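Local coordinates for 2,3-bisphosphoglycerate-independent phosphoglycerate mutase (Pyrococcus horikoshii, PDB 2ZKT), which interconverts 2-phosphoglycerate and 3-phosphoglycerate in glycolysis without needing 2,3-bisphosphoglycerate, as a metal-dependent enzyme of the alkaline-phosphatase-like fold, at the zinc ion site. Residues are numbered along the deposited sequence; one frame, centred on the assembly and turned at random.

The zinc ion site. Residues 13-14, 60, 64, 300, 305, 346-347, 356. With ZN (zinc ion), chain B.
Two aspartates, a serine and a histidine converge on the zinc ion in the catalytic centre of this cofactor-independent phosphoglycerate mutase. Ser60, the first residue of helix 60-67 and the nucleophile of this family, reaches the metal tip first, its hydroxyl OG 2.2 Å from ZN. Serine suits the place because its short side chain presents one oxygen that the metal can hold and probably help to deprotonate; the N-terminal end of helix 60-67 may add to that effect. Well round the metal from it stands His347, whose NE2 makes 142° at zinc with Ser60 OG; the angles are irregular, or belong to a larger shell whose water or weak ligands are not modelled.

The aspartates bring anionic oxygens to a cation, each with a second oxygen for another partner. Asp13 binds ZN through OD1 at 2.3 Å; its OD2, 2.7 Å from ZN, is a less certain contact. OD2 also accepts a hydrogen bond from His300 NE2 through its anti lone pair, nearly in the imidazole plane, so this second-shell ring helps fix the carboxylate's rotation. Asp346 binds through OD2, while its OD1 takes the backbone N-H of Gly14 on its syn lone pair, a long bond of 3.3 Å.

In both Asp346 and His347, CG sits in the crowded position between backbone N and carbonyl carbon (chi1 55°), bringing consecutive side chains to one ion. His347 offers a nitrogen lone pair on a flat ring packed on both faces: Asp346 OD1 lies over one, toward the rim, and His356 ND1 over the centre of the other, the rings roughly parallel. His64, one turn along the helix, donates ND1-H to Ser60 O, in the carbonyl plane (2.7 Å, 154° at H), and may help hold the helix start. Asp305 and His356, ligands of a second zinc position, flank the site. The whole holds the nucleophile beside a metal that probably lowers its hydroxyl pKa, helping activate it for phosphoryl transfer between the 2- and 3-positions of glycerate.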
ATOM      1  N   ASP A  13      -4.148   8.424 -21.566  1.00 48.88           N
ATOM      2  CA  ASP A  13      -3.156   8.675 -22.613  1.00 48.69           C
ATOM      3  C   ASP A  13      -1.755   8.177 -22.232  1.00 47.14           C
ATOM      4  O   ASP A  13      -1.279   8.419 -21.126  1.00 45.32           O
ATOM      5  CB  ASP A  13      -3.136  10.181 -22.934  1.00 49.49           C
ATOM      6  CG  ASP A  13      -2.881  10.462 -24.410  1.00 51.90           C
ATOM      7  OD1 ASP A  13      -1.716  10.301 -24.847  1.00 57.51           O
ATOM      8  OD2 ASP A  13      -3.843  10.834 -25.131  1.00 55.59           O
ATOM      9  N   GLY A  14      -1.114   7.454 -23.157  1.00 46.75           N
ATOM     10  CA  GLY A  14       0.236   6.934 -22.927  1.00 46.01           C
ATOM     11  C   GLY A  14       0.455   5.950 -21.768  1.00 44.72           C
ATOM     12  O   GLY A  14       1.604   5.721 -21.357  1.00 44.68           O
ATOM     13  N   SER A  60      -1.507  10.321 -31.185  1.00 49.47           N
ATOM     14  CA  SER A  60      -2.718  10.389 -30.370  1.00 50.34           C
ATOM     15  C   SER A  60      -4.005  10.388 -31.219  1.00 48.83           C
ATOM     16  O   SER A  60      -5.032   9.826 -30.817  1.00 49.77           O
ATOM     17  CB  SER A  60      -2.677  11.636 -29.481  1.00 51.28           C
ATOM     18  OG  SER A  60      -3.359  11.405 -28.256  1.00 61.46           O
ATOM     19  N   HIS A  64      -6.650   7.073 -31.598  1.00 45.40           N
ATOM     20  CA  HIS A  64      -8.051   7.219 -31.189  1.00 45.14           C
ATOM     21  C   HIS A  64      -9.015   6.872 -32.340  1.00 45.09           C
ATOM     22  O   HIS A  64     -10.154   6.481 -32.124  1.00 44.84           O
ATOM     23  CB  HIS A  64      -8.315   8.652 -30.683  1.00 46.50           C
ATOM     24  CG  HIS A  64      -7.928   8.788 -29.212  1.00 46.15           C
ATOM     25  ND1 HIS A  64      -6.668   9.097 -28.810  1.00 46.20           N
ATOM     26  CD2 HIS A  64      -8.751   8.687 -28.072  1.00 44.78           C
ATOM     27  CE1 HIS A  64      -6.732   9.156 -27.454  1.00 45.01           C
ATOM     28  NE2 HIS A  64      -7.965   8.915 -26.985  1.00 43.90           N
ATOM     29  N   HIS A 300     -11.451  10.796 -21.434  1.00 48.15           N
ATOM     30  CA  HIS A 300     -10.022  10.901 -21.728  1.00 48.96           C
ATOM     31  C   HIS A 300      -9.227  11.638 -20.641  1.00 50.08           C
ATOM     32  O   HIS A 300      -9.707  12.616 -20.067  1.00 51.51           O
ATOM     33  CB  HIS A 300      -9.849  11.582 -23.096  1.00 49.49           C
ATOM     34  CG  HIS A 300      -8.420  11.776 -23.511  1.00 49.04           C
ATOM     35  ND1 HIS A 300      -7.683  12.893 -23.155  1.00 51.13           N
ATOM     36  CD2 HIS A 300      -7.595  11.009 -24.271  1.00 46.69           C
ATOM     37  CE1 HIS A 300      -6.470  12.804 -23.678  1.00 46.75           C
ATOM     38  NE2 HIS A 300      -6.390  11.670 -24.360  1.00 44.91           N
ATOM     39  N   ASP A 305       0.387  10.829 -20.318  1.00 51.65           N
ATOM     40  CA  ASP A 305       1.238  10.884 -21.506  1.00 52.16           C
ATOM     41  C   ASP A 305       2.349  11.934 -21.427  1.00 52.36           C
ATOM     42  O   ASP A 305       3.466  11.704 -21.905  1.00 52.52           O
ATOM     43  CB  ASP A 305       0.372  11.132 -22.752  1.00 53.01           C
ATOM     44  CG  ASP A 305       1.191  11.223 -24.035  1.00 54.72           C
ATOM     45  OD1 ASP A 305       1.961  10.278 -24.340  1.00 48.86           O
ATOM     46  OD2 ASP A 305       1.056  12.249 -24.742  1.00 58.56           O
ATOM     47  N   ASP A 346      -4.319   4.799 -25.321  1.00 43.22           N
ATOM     48  CA  ASP A 346      -4.371   4.813 -26.783  1.00 44.50           C
ATOM     49  C   ASP A 346      -3.030   4.384 -27.398  1.00 43.36           C
ATOM     50  O   ASP A 346      -2.912   4.123 -28.590  1.00 43.73           O
ATOM     51  CB  ASP A 346      -4.756   6.220 -27.253  1.00 44.80           C
ATOM     52  CG  ASP A 346      -3.793   7.240 -26.655  1.00 51.55           C
ATOM     53  OD1 ASP A 346      -3.369   7.031 -25.518  1.00 54.02           O
ATOM     54  OD2 ASP A 346      -3.483   8.222 -27.327  1.00 60.32           O
ATOM     55  N   HIS A 347      -1.986   4.354 -26.539  1.00 41.99           N
ATOM     56  CA  HIS A 347      -0.689   3.856 -26.985  1.00 40.15           C
ATOM     57  C   HIS A 347       0.326   3.803 -25.834  1.00 40.10           C
ATOM     58  O   HIS A 347       0.049   4.180 -24.701  1.00 38.31           O
ATOM     59  CB  HIS A 347      -0.164   4.768 -28.102  1.00 39.58           C
ATOM     60  CG  HIS A 347      -0.129   6.194 -27.613  1.00 44.98           C
ATOM     61  ND1 HIS A 347       0.769   6.648 -26.699  1.00 42.90           N
ATOM     62  CD2 HIS A 347      -0.948   7.264 -28.001  1.00 45.16           C
ATOM     63  CE1 HIS A 347       0.501   7.961 -26.543  1.00 43.27           C
ATOM     64  NE2 HIS A 347      -0.523   8.358 -27.311  1.00 48.51           N
ATOM     65  N   HIS A 356       6.128   7.999 -28.199  1.00 52.38           N
ATOM     66  CA  HIS A 356       5.252   6.851 -28.396  1.00 50.42           C
ATOM     67  C   HIS A 356       6.026   5.635 -28.910  1.00 49.53           C
ATOM     68  O   HIS A 356       6.880   5.757 -29.792  1.00 47.97           O
ATOM     69  CB  HIS A 356       4.137   7.213 -29.390  1.00 51.41           C
ATOM     70  CG  HIS A 356       3.319   8.405 -28.981  1.00 52.26           C
ATOM     71  ND1 HIS A 356       2.216   8.834 -29.700  1.00 54.24           N
ATOM     72  CD2 HIS A 356       3.438   9.256 -27.927  1.00 51.64           C
ATOM     73  CE1 HIS A 356       1.690   9.897 -29.106  1.00 50.83           C
ATOM     74  NE2 HIS A 356       2.414  10.173 -28.027  1.00 53.33           N
TER
HETATM   75 ZN    ZN B 414      -2.118  10.039 -27.087  1.00 50.19          ZN